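Local coordinates for putative NADP oxidoreductase BF3122 (Bacteroides fragilis, PDB 3D1L) that is a putative oxidoreductase that probably binds NADP through an N-terminal Rossmann-type domain and uses it in a redox reaction, at the interface of chains A and B. Numbering follows the deposited sequence. Chains: chain A/B, Putative NADP oxidoreductase BF3122.

The interface of chains A and B. Residues chain A 212, 216, 219-220; chain B 127, 129-130, 132.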
loop_
_atom_site.group_PDB
_atom_site.type_symbol
_atom_site.label_atom_id
_atom_site.label_comp_id
_atom_site.label_asym_id
_atom_site.label_seq_id
_atom_site.Cartn_x
_atom_site.Cartn_y
_atom_site.Cartn_z
ATOM N N GLU A 212 1.627 -8.699 0.134
ATOM C CA GLU A 212 0.184 -8.801 0.343
ATOM C C GLU A 212 -0.409 -7.513 0.920
ATOM O O GLU A 212 -1.519 -7.149 0.573
ATOM C CB GLU A 212 -0.167 -10.010 1.232
ATOM C CG GLU A 212 -1.630 -10.116 1.598
ATOM C CD GLU A 212 -2.537 -10.259 0.383
ATOM O OE1 GLU A 212 -2.028 -10.630 -0.713
ATOM O OE2 GLU A 212 -3.766 -10.005 0.525
ATOM N N LYS A 216 -3.435 -5.978 -1.252
ATOM C CA LYS A 216 -4.722 -5.852 -0.582
ATOM C C LYS A 216 -5.411 -4.524 -0.883
ATOM O O LYS A 216 -6.622 -4.487 -1.088
ATOM C CB LYS A 216 -4.480 -5.971 0.919
ATOM C CG LYS A 216 -5.648 -6.407 1.759
ATOM C CD LYS A 216 -5.112 -6.618 3.163
ATOM C CE LYS A 216 -6.211 -6.830 4.116
ATOM N NZ LYS A 216 -5.678 -6.956 5.489
ATOM N N GLU A 219 -7.790 -3.806 -3.858
ATOM C CA GLU A 219 -9.169 -4.277 -3.760
ATOM C C GLU A 219 -9.976 -3.601 -2.646
ATOM O O GLU A 219 -11.190 -3.427 -2.765
ATOM C CB GLU A 219 -9.170 -5.786 -3.547
ATOM C CG GLU A 219 -10.504 -6.424 -3.883
ATOM C CD GLU A 219 -10.683 -7.820 -3.296
ATOM O OE1 GLU A 219 -9.661 -8.523 -3.108
ATOM O OE2 GLU A 219 -11.862 -8.210 -3.053
ATOM N N LEU A 220 -9.307 -3.251 -1.550
ATOM C CA LEU A 220 -9.987 -2.628 -0.402
ATOM C C LEU A 220 -9.416 -1.261 -0.150
ATOM O O LEU A 220 -8.224 -1.038 -0.364
ATOM C CB LEU A 220 -9.829 -3.479 0.883
ATOM C CG LEU A 220 -10.228 -4.967 0.810
ATOM C CD1 LEU A 220 -9.984 -5.631 2.124
ATOM C CD2 LEU A 220 -11.695 -5.146 0.393
ATOM N N SER B 127 -8.129 -10.315 5.668
ATOM C CA SER B 127 -9.387 -9.581 5.675
ATOM C C SER B 127 -10.409 -10.554 5.138
ATOM O O SER B 127 -10.076 -11.404 4.319
ATOM C CB SER B 127 -9.330 -8.343 4.769
ATOM O OG SER B 127 -8.521 -7.315 5.335
ATOM N N GLN B 129 -13.125 -10.103 3.185
ATOM C CA GLN B 129 -13.525 -9.856 1.801
ATOM C C GLN B 129 -12.384 -10.060 0.797
ATOM O O GLN B 129 -12.518 -9.694 -0.373
ATOM C CB GLN B 129 -14.013 -8.407 1.641
ATOM C CG GLN B 129 -14.879 -7.839 2.763
ATOM C CD GLN B 129 -14.931 -6.311 2.733
ATOM O OE1 GLN B 129 -14.711 -5.648 3.749
ATOM N NE2 GLN B 129 -15.211 -5.749 1.558
ATOM N N ARG B 130 -11.251 -10.588 1.250
ATOM C CA ARG B 130 -10.046 -10.630 0.431
ATOM C C ARG B 130 -9.358 -11.999 0.514
ATOM O O ARG B 130 -8.976 -12.463 1.602
ATOM C CB ARG B 130 -9.116 -9.474 0.848
ATOM C CG ARG B 130 -7.663 -9.613 0.495
ATOM C CD ARG B 130 -7.353 -9.205 -0.923
ATOM N NE ARG B 130 -5.993 -9.611 -1.236
ATOM C CZ ARG B 130 -5.488 -9.697 -2.464
ATOM N NH1 ARG B 130 -6.229 -9.390 -3.530
ATOM N NH2 ARG B 130 -4.233 -10.100 -2.620
ATOM N N VAL B 132 -6.478 -14.844 -0.172
ATOM C CA VAL B 132 -5.009 -14.877 -0.203
ATOM C C VAL B 132 -4.498 -16.262 -0.511
ATOM O O VAL B 132 -5.078 -17.251 -0.079
ATOM C CB VAL B 132 -4.330 -14.394 1.121
ATOM C CG1 VAL B 132 -4.583 -12.947 1.329
ATOM C CG2 VAL B 132 -4.810 -15.183 2.311
#
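B:Arg130 meets A:Glu212 side-on, with its guanidinium edge against the carboxylate. NE of B:Arg130 gives a hydrogen bond to OE2 of A:Glu212 at 2.9 Å. NH2 of B:Arg130 gives another to OE1 of A:Glu212 at 3.0 Å. Both oxygens use their syn lone pairs and lie close to the guanidinium plane. The two flat groups are 19° apart, and the paired bonds fix their rotation. The A:Glu212 chain bends at chi2 (60°), turning its carboxylate toward chain B. CG1 of B:Val132 packs on this carboxylate, 3.5 Å from CD of A:Glu212. CA of A:Lys216 sits over one face of the guanidinium, offset toward that group's rim. This is the tight part.

The NH1 side of the same guanidinium is held more loosely. OE1 of A:Glu219 lies at its edge, in plane, and makes a salt bridge with NH1 of B:Arg130 at 3.6 Å, with the two planes turned 64° apart. A:Glu219 and A:Glu212, two turns apart on the helix, flank one guanidinium and would probably favour its positive charge. OE2 of A:Glu219 and backbone O of B:Gln129 lie 3.1 Å apart; both normally accept, so the pair probably does not help. A:Lys216 extends past the arginine; a hydrogen bond from its NZ to OG of B:Ser127 is doubtful, because CE overlaps that oxygen. A:Leu220 makes wider contacts, CD1 with CB of B:Ser127 at 3.8 Å and CD2 with NE2 of the side-chain amide of B:Gln129.

The patch joins helix 207-219, from A:Glu212 to its C-terminal end, and A:Leu220 just after it, to a chain B loop. Two-fold symmetry repeats it with the chains exchanged. It probably helps hold the two copies together as a dimer.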